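PDB 5UUS: possible sortase-like protein, which probably acts as a membrane-anchored sortase, related to the class E enzymes, that uses a cysteine to cleave and join proteins at the bacterial cell surface. Local coordinates for residues Arg43-Gln48 against Val111-Thr116; Phe85-His90 against Gly188-Thr193. All coordinates share one frame; numbering follows the deposited sequence.

Contact 1 of 2, residues Arg43-Gln48 against Val111-Thr116; sequences RMYIPQ and VVETRT
Glu113 CG stands anti to its backbone N on a chain that stays extended, while Tyr45 CG lies anti to its own carbonyl carbon (chi1 -47°), and these two settings carry carboxylate and phenol to the same place. There Tyr45 OH donates to Glu113 OE1 at 2.9 Å, meeting the oxygen nearly along its C-O axis. The ring and carboxylate planes are only 27° apart, and OE1 sits at the ring edge, close to its plane. A longer salt bridge joins Arg43 NH1 to the same Glu113 OE1, at 3.5 Å. Arg43 runs beside Glu113 and points the same way, its guanidinium turned 74° from the carboxylate. Lys217 pairs with Glu113 OE2, so both carboxylate oxygens have partners, which would favour the charged form. Long side chains with polar tips suit this partly exposed face, where aliphatic stems can lie against the sheet and carry their polar tips to one another. Val111 shares the face, and Val111 CB lies 4.3 Å from Tyr45 CB.

Beneath these side chains the backbones pair twice over. Arg43 and Glu113 exchange two hydrogen bonds, the nearly straight one running from Glu113 N to Arg43 O at 2.8 Å, and Tyr45 and Val111 form a second such pair. Met44 and Val112, between them, are a non-hydrogen-bonded pair whose side chains enter the opposite, buried face; methionine and valine fit there because neither brings a polar group. Met44 CB stands 4.4 Å from Val112 CG2. Beyond Tyr45 the chain leaves the strand; Pro47, which has no N-H to give, opens a 3-10 turn and sets its CG against Val111 CG2. Strands 40-45 and 109-114 thus form a regular antiparallel pair within the mixed, curled sheet of the sortase beta-barrel.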
ATOM      1  N   ARG A  43      -9.623  -2.142   4.765  1.00 40.86           N
ATOM      2  CA  ARG A  43      -9.076  -3.367   5.295  1.00 47.51           C
ATOM      3  C   ARG A  43      -7.989  -3.864   4.357  1.00 49.09           C
ATOM      4  O   ARG A  43      -8.160  -3.821   3.141  1.00 46.47           O
ATOM      5  CB  ARG A  43     -10.166  -4.408   5.456  1.00 47.54           C
ATOM      6  CG  ARG A  43      -9.685  -5.689   6.061  1.00 58.02           C
ATOM      7  CD  ARG A  43     -10.853  -6.625   6.293  1.00 66.11           C
ATOM      8  NE  ARG A  43     -11.827  -6.081   7.230  1.00 69.48           N
ATOM      9  CZ  ARG A  43     -13.142  -6.214   7.091  1.00 83.64           C
ATOM     10  NH1 ARG A  43     -13.636  -6.851   6.034  1.00 85.51           N
ATOM     11  NH2 ARG A  43     -13.963  -5.696   7.997  1.00 89.06           N
ATOM     12  N   MET A  44      -6.875  -4.337   4.913  1.00 41.04           N
ATOM     13  CA  MET A  44      -5.811  -4.866   4.049  1.00 41.41           C
ATOM     14  C   MET A  44      -5.498  -6.327   4.334  1.00 42.04           C
ATOM     15  O   MET A  44      -5.562  -6.777   5.476  1.00 44.71           O
ATOM     16  CB  MET A  44      -4.519  -4.028   4.159  1.00 40.88           C
ATOM     17  CG  MET A  44      -3.865  -3.983   5.544  1.00 40.82           C
ATOM     18  SD  MET A  44      -2.279  -3.068   5.488  1.00 49.84           S
ATOM     19  CE  MET A  44      -1.216  -4.223   4.635  1.00 49.46           C
ATOM     20  N   TYR A  45      -5.175  -7.048   3.264  1.00 43.77           N
ATOM     21  CA  TYR A  45      -4.807  -8.449   3.317  1.00 43.30           C
ATOM     22  C   TYR A  45      -3.456  -8.658   2.611  1.00 42.14           C
ATOM     23  O   TYR A  45      -3.189  -8.067   1.561  1.00 39.87           O
ATOM     24  CB  TYR A  45      -5.846  -9.336   2.627  1.00 44.37           C
ATOM     25  CG  TYR A  45      -7.292  -9.093   2.957  1.00 46.67           C
ATOM     26  CD1 TYR A  45      -7.964  -7.979   2.465  1.00 48.56           C
ATOM     27  CD2 TYR A  45      -8.012 -10.024   3.684  1.00 47.09           C
ATOM     28  CE1 TYR A  45      -9.320  -7.782   2.741  1.00 47.96           C
ATOM     29  CE2 TYR A  45      -9.364  -9.833   3.969  1.00 49.75           C
ATOM     30  CZ  TYR A  45     -10.005  -8.709   3.491  1.00 52.32           C
ATOM     31  OH  TYR A  45     -11.342  -8.520   3.760  1.00 56.08           O
ATOM     32  N   ILE A  46      -2.637  -9.544   3.165  1.00 46.72           N
ATOM     33  CA  ILE A  46      -1.406  -9.966   2.503  1.00 45.91           C
ATOM     34  C   ILE A  46      -1.422 -11.488   2.433  1.00 48.13           C
ATOM     35  O   ILE A  46      -1.033 -12.145   3.400  1.00 50.48           O
ATOM     36  CB  ILE A  46      -0.161  -9.472   3.253  1.00 40.55           C
ATOM     37  CG1 ILE A  46      -0.232  -7.946   3.427  1.00 43.49           C
ATOM     38  CG2 ILE A  46       1.108  -9.919   2.518  1.00 45.39           C
ATOM     39  CD1 ILE A  46       1.038  -7.307   4.009  1.00 44.31           C
ATOM     40  N   PRO A  47      -1.899 -12.052   1.302  1.00 45.32           N
ATOM     41  CA  PRO A  47      -2.150 -13.495   1.162  1.00 49.86           C
ATOM     42  C   PRO A  47      -0.883 -14.323   1.412  1.00 52.75           C
ATOM     43  O   PRO A  47      -0.959 -15.424   1.942  1.00 59.23           O
ATOM     44  CB  PRO A  47      -2.638 -13.628  -0.286  1.00 49.79           C
ATOM     45  CG  PRO A  47      -3.215 -12.264  -0.604  1.00 53.38           C
ATOM     46  CD  PRO A  47      -2.319 -11.296   0.108  1.00 49.50           C
ATOM     47  N   GLN A  48       0.277 -13.768   1.087  1.00 50.75           N
ATOM     48  CA  GLN A  48       1.530 -14.463   1.333  1.00 51.51           C
ATOM     49  C   GLN A  48       1.747 -14.638   2.833  1.00 57.89           C
ATOM     50  O   GLN A  48       2.476 -15.522   3.248  1.00 58.73           O
ATOM     51  CB  GLN A  48       2.712 -13.719   0.700  1.00 50.92           C
ATOM     52  CG  GLN A  48       3.961 -14.589   0.546  1.00 64.57           C
ATOM     53  CD  GLN A  48       3.683 -15.847  -0.259  1.00 67.69           C
ATOM     54  OE1 GLN A  48       3.196 -15.771  -1.386  1.00 71.93           O
ATOM     55  NE2 GLN A  48       3.956 -17.010   0.330  1.00 71.10           N
ATOM     56  N   VAL A 111      -3.688  -6.657  -0.817  1.00 43.02           N
ATOM     57  CA  VAL A 111      -5.059  -6.395  -1.230  1.00 40.94           C
ATOM     58  C   VAL A 111      -5.718  -5.426  -0.262  1.00 45.30           C
ATOM     59  O   VAL A 111      -5.642  -5.613   0.952  1.00 43.89           O
ATOM     60  CB  VAL A 111      -5.878  -7.692  -1.327  1.00 41.58           C
ATOM     61  CG1 VAL A 111      -7.293  -7.378  -1.827  1.00 41.34           C
ATOM     62  CG2 VAL A 111      -5.184  -8.685  -2.276  1.00 42.48           C
ATOM     63  N   VAL A 112      -6.331  -4.377  -0.806  1.00 40.68           N
ATOM     64  CA  VAL A 112      -6.958  -3.337   0.002  1.00 37.98           C
ATOM     65  C   VAL A 112      -8.426  -3.192  -0.386  1.00 45.22           C
ATOM     66  O   VAL A 112      -8.781  -2.990  -1.543  1.00 39.94           O
ATOM     67  CB  VAL A 112      -6.229  -1.991  -0.141  1.00 40.11           C
ATOM     68  CG1 VAL A 112      -6.780  -0.963   0.842  1.00 36.14           C
ATOM     69  CG2 VAL A 112      -4.735  -2.186   0.119  1.00 38.50           C
ATOM     70  N   GLU A 113      -9.273  -3.323   0.615  1.00 47.46           N
ATOM     71  CA  GLU A 113     -10.696  -3.208   0.442  1.00 40.47           C
ATOM     72  C   GLU A 113     -11.194  -1.907   1.056  1.00 45.92           C
ATOM     73  O   GLU A 113     -10.843  -1.582   2.205  1.00 40.71           O
ATOM     74  CB  GLU A 113     -11.358  -4.405   1.114  1.00 44.20           C
ATOM     75  CG  GLU A 113     -12.820  -4.463   1.040  1.00 47.70           C
ATOM     76  CD  GLU A 113     -13.380  -5.508   2.006  1.00 51.07           C
ATOM     77  OE1 GLU A 113     -12.603  -6.114   2.809  1.00 48.94           O
ATOM     78  OE2 GLU A 113     -14.603  -5.707   1.959  1.00 52.60           O
ATOM     79  N   THR A 114     -12.009  -1.157   0.314  1.00 41.49           N
ATOM     80  CA  THR A 114     -12.769  -0.093   0.955  1.00 39.62           C
ATOM     81  C   THR A 114     -14.260  -0.454   0.949  1.00 36.57           C
ATOM     82  O   THR A 114     -14.652  -1.517   0.467  1.00 40.33           O
ATOM     83  CB  THR A 114     -12.552   1.267   0.266  1.00 37.11           C
ATOM     84  OG1 THR A 114     -13.268   1.294  -0.966  1.00 39.40           O
ATOM     85  CG2 THR A 114     -11.064   1.521   0.027  1.00 40.58           C
ATOM     86  N   ARG A 115     -15.099   0.432   1.459  1.00 39.20           N
ATOM     87  CA  ARG A 115     -16.544   0.168   1.391  1.00 38.74           C
ATOM     88  C   ARG A 115     -17.116   0.092  -0.053  1.00 44.14           C
ATOM     89  O   ARG A 115     -18.174  -0.483  -0.270  1.00 46.40           O
ATOM     90  CB  ARG A 115     -17.284   1.210   2.211  1.00 41.19           C
ATOM     91  CG  ARG A 115     -16.982   1.089   3.722  1.00 41.27           C
ATOM     92  CD  ARG A 115     -17.668   2.221   4.460  1.00 43.98           C
ATOM     93  NE  ARG A 115     -17.454   2.266   5.904  1.00 55.24           N
ATOM     94  CZ  ARG A 115     -17.982   1.424   6.800  1.00 55.95           C
ATOM     95  NH1 ARG A 115     -18.740   0.393   6.422  1.00 48.78           N
ATOM     96  NH2 ARG A 115     -17.724   1.602   8.096  1.00 57.55           N
ATOM     97  N   THR A 116     -16.394   0.624  -1.037  1.00 41.33           N
ATOM     98  CA  THR A 116     -16.877   0.617  -2.402  1.00 38.31           C
ATOM     99  C   THR A 116     -15.976  -0.110  -3.397  1.00 40.87           C
ATOM    100  O   THR A 116     -16.340  -0.217  -4.565  1.00 41.18           O
ATOM    101  CB  THR A 116     -17.063   2.062  -2.931  1.00 43.57           C
ATOM    102  OG1 THR A 116     -15.814   2.747  -2.842  1.00 38.48           O
ATOM    103  CG2 THR A 116     -18.088   2.831  -2.117  1.00 38.32           C
TER

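Contact 2 of 2, residues Phe85-His90 against Gly188-Thr193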
ATOM      1  N   PHE A  85      -0.670   5.971  -1.797  1.00 34.59           N
ATOM      2  CA  PHE A  85      -1.527   5.653  -0.658  1.00 35.75           C
ATOM      3  C   PHE A  85      -0.602   5.104   0.458  1.00 34.32           C
ATOM      4  O   PHE A  85      -0.129   3.982   0.355  1.00 34.67           O
ATOM      5  CB  PHE A  85      -2.603   4.647  -1.082  1.00 34.02           C
ATOM      6  CG  PHE A  85      -3.249   3.915   0.063  1.00 39.07           C
ATOM      7  CD1 PHE A  85      -3.949   4.609   1.045  1.00 40.28           C
ATOM      8  CD2 PHE A  85      -3.171   2.521   0.152  1.00 33.46           C
ATOM      9  CE1 PHE A  85      -4.533   3.932   2.129  1.00 42.38           C
ATOM     10  CE2 PHE A  85      -3.764   1.839   1.230  1.00 35.53           C
ATOM     11  CZ  PHE A  85      -4.437   2.555   2.222  1.00 37.57           C
ATOM     12  N   ALA A  86      -0.331   5.910   1.492  1.00 35.31           N
ATOM     13  CA  ALA A  86       0.669   5.576   2.515  1.00 38.75           C
ATOM     14  C   ALA A  86       0.057   5.261   3.882  1.00 39.84           C
ATOM     15  O   ALA A  86      -0.858   5.952   4.342  1.00 35.72           O
ATOM     16  CB  ALA A  86       1.684   6.722   2.661  1.00 37.90           C
ATOM     17  N   VAL A  87       0.571   4.211   4.521  1.00 35.87           N
ATOM     18  CA  VAL A  87       0.136   3.835   5.855  1.00 33.26           C
ATOM     19  C   VAL A  87       1.347   3.513   6.736  1.00 36.29           C
ATOM     20  O   VAL A  87       2.398   3.067   6.244  1.00 41.06           O
ATOM     21  CB  VAL A  87      -0.822   2.611   5.846  1.00 45.24           C
ATOM     22  CG1 VAL A  87      -2.104   2.917   5.057  1.00 45.71           C
ATOM     23  CG2 VAL A  87      -0.123   1.384   5.288  1.00 42.68           C
ATOM     24  N   ALA A  88       1.177   3.751   8.029  1.00 34.62           N
ATOM     25  CA  ALA A  88       2.159   3.423   9.054  1.00 38.32           C
ATOM     26  C   ALA A  88       1.591   2.283   9.882  1.00 42.85           C
ATOM     27  O   ALA A  88       0.381   2.157  10.003  1.00 39.35           O
ATOM     28  CB  ALA A  88       2.451   4.643   9.951  1.00 40.91           C
ATOM     29  N   GLY A  89       2.452   1.484  10.496  1.00 38.66           N
ATOM     30  CA  GLY A  89       1.979   0.450  11.392  1.00 41.31           C
ATOM     31  C   GLY A  89       3.103   0.004  12.310  1.00 47.05           C
ATOM     32  O   GLY A  89       4.291   0.142  11.983  1.00 48.03           O
ATOM     33  N   HIS A  90       2.722  -0.524  13.464  1.00 42.75           N
ATOM     34  CA  HIS A  90       3.687  -1.022  14.435  1.00 45.68           C
ATOM     35  C   HIS A  90       4.313  -2.314  13.970  1.00 50.41           C
ATOM     36  O   HIS A  90       3.745  -3.055  13.143  1.00 44.26           O
ATOM     37  CB  HIS A  90       3.030  -1.202  15.797  1.00 49.48           C
ATOM     38  CG  HIS A  90       2.781   0.095  16.492  1.00 59.92           C
ATOM     39  ND1 HIS A  90       1.624   0.361  17.192  1.00 63.24           N
ATOM     40  CD2 HIS A  90       3.536   1.217  16.570  1.00 64.18           C
ATOM     41  CE1 HIS A  90       1.683   1.587  17.686  1.00 62.85           C
ATOM     42  NE2 HIS A  90       2.829   2.130  17.314  1.00 62.19           N
ATOM     43  N   GLY A 188      -0.518   4.170  -9.441  1.00 39.19           N
ATOM     44  CA  GLY A 188      -0.910   4.105  -8.061  1.00 38.83           C
ATOM     45  C   GLY A 188       0.197   3.400  -7.282  1.00 36.95           C
ATOM     46  O   GLY A 188       0.625   2.285  -7.624  1.00 36.84           O
ATOM     47  N   ILE A 189       0.653   4.055  -6.224  1.00 36.18           N
ATOM     48  CA  ILE A 189       1.589   3.438  -5.309  1.00 36.02           C
ATOM     49  C   ILE A 189       0.948   3.224  -3.949  1.00 36.73           C
ATOM     50  O   ILE A 189       0.155   4.050  -3.502  1.00 38.85           O
ATOM     51  CB  ILE A 189       2.843   4.309  -5.157  1.00 33.51           C
ATOM     52  CG1 ILE A 189       3.585   4.329  -6.492  1.00 37.17           C
ATOM     53  CG2 ILE A 189       3.777   3.739  -4.039  1.00 36.41           C
ATOM     54  CD1 ILE A 189       4.337   3.045  -6.778  1.00 39.75           C
ATOM     55  N   MET A 190       1.276   2.106  -3.294  1.00 35.83           N
ATOM     56  CA  MET A 190       0.954   1.967  -1.883  1.00 37.26           C
ATOM     57  C   MET A 190       2.272   1.891  -1.078  1.00 44.11           C
ATOM     58  O   MET A 190       3.207   1.167  -1.450  1.00 41.38           O
ATOM     59  CB  MET A 190       0.092   0.731  -1.616  1.00 37.90           C
ATOM     60  CG  MET A 190      -0.197   0.514  -0.112  1.00 43.93           C
ATOM     61  SD  MET A 190      -1.232  -0.930   0.213  1.00 40.07           S
ATOM     62  CE  MET A 190      -1.316  -0.873   2.019  1.00 35.86           C
ATOM     63  N   THR A 191       2.336   2.648   0.007  1.00 35.83           N
ATOM     64  CA  THR A 191       3.535   2.666   0.843  1.00 40.31           C
ATOM     65  C   THR A 191       3.204   2.202   2.259  1.00 42.37           C
ATOM     66  O   THR A 191       2.237   2.668   2.852  1.00 38.60           O
ATOM     67  CB  THR A 191       4.162   4.083   0.882  1.00 37.92           C
ATOM     68  OG1 THR A 191       4.498   4.485  -0.458  1.00 36.69           O
ATOM     69  CG2 THR A 191       5.405   4.122   1.799  1.00 36.22           C
ATOM     70  N   MET A 192       4.013   1.288   2.792  1.00 40.24           N
ATOM     71  CA  MET A 192       3.932   0.891   4.194  1.00 36.71           C
ATOM     72  C   MET A 192       5.203   1.303   4.938  1.00 37.01           C
ATOM     73  O   MET A 192       6.304   1.030   4.458  1.00 36.00           O
ATOM     74  CB  MET A 192       3.710  -0.625   4.306  1.00 37.71           C
ATOM     75  CG  MET A 192       2.376  -1.078   3.688  1.00 37.94           C
ATOM     76  SD  MET A 192       2.188  -2.858   3.503  1.00 43.66           S
ATOM     77  CE  MET A 192       3.282  -3.145   2.114  1.00 48.61           C
ATOM     78  N   THR A 193       5.041   1.969   6.085  1.00 39.10           N
ATOM     79  CA  THR A 193       6.174   2.402   6.907  1.00 40.66           C
ATOM     80  C   THR A 193       6.082   1.776   8.308  1.00 42.22           C
ATOM     81  O   THR A 193       4.988   1.632   8.870  1.00 38.32           O
ATOM     82  CB  THR A 193       6.230   3.950   7.030  1.00 43.57           C
ATOM     83  OG1 THR A 193       5.272   4.402   8.000  1.00 36.74           O
ATOM     84  CG2 THR A 193       5.946   4.643   5.644  1.00 34.50           C
TER
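Phe85 and Met190 lie side by side on one face of two parallel, buried strands, both pointing the same way. Phe85 CD2 touches Met190 CG at 3.6 Å, and the sulfur follows along the ring: Met190 SD is 5.0 Å from the Phe85 ring centroid, at the edge, a Met-aromatic contact. The methionine can track the ring because all three of its torsions are near 180° (chi1 177°), which leaves a straight chain ending at Phe85 CE2. Its methyl CE also reaches Val87 CG2, and Val87 CG2 in turn lies 3.9 Å from Met192 CG. Unbranched, flexible methionines suit this place, since they can lie along a flat ring and against a branched valine. Small residues occupy the other face, where Ala86 CB meets Thr191 CB at 4.0 Å and Ala88 CB lies 3.4 Å from Thr193 OG1.

Behind the side chains five backbone hydrogen bonds hold the strands in parallel register, linking alternate residues of 85-89 to 189, 191 and 193. Parallel strands 83-88 and 188-193 are central to the sortase beta-barrel: the first leads into His90, the predicted proton donor/acceptor, and the second leads to Cys195, the predicted acyl-thioester cysteine, modified to S-hydroxycysteine in this crystal. The final bond, Gly89 N to Thr193 O at 3.0 Å, carries the pairing to the residue just before the histidine.

The threonine hydroxyls are held by a second shell. Thr191 OG1 is hydrogen-bonded to Asn84 OD1 and His208 ND1, and Thr193 OG1 to Tyr73 OH, which gives these buried polar groups partners. Further out, Val112 and Tyr121 pack on both Phe85 and Met190, while Ile110 touches both methionines.

The two contacts join neighbouring parts of one curled mixed sheet, their centres 13 Å apart. Along the chain the segments alternate, 43-48, 85-90, 111-116, 188-193, so the two pairings cross, each closing over a segment of the other. Although both belong to the same sheet, contact 1 packs its buried face on that of contact 2: Val112 CG2 lies 3.7 Å from Met190 SD, and Met44 CE lies 3.8 Å from Met192 SD. Met44, Val112, Met190 and Met192 are part of the interior of the barrel, between the antiparallel and the parallel pair. The partly exposed polar cluster of contact 1 faces the other way, whereas contact 2 leads toward the predicted catalytic residues.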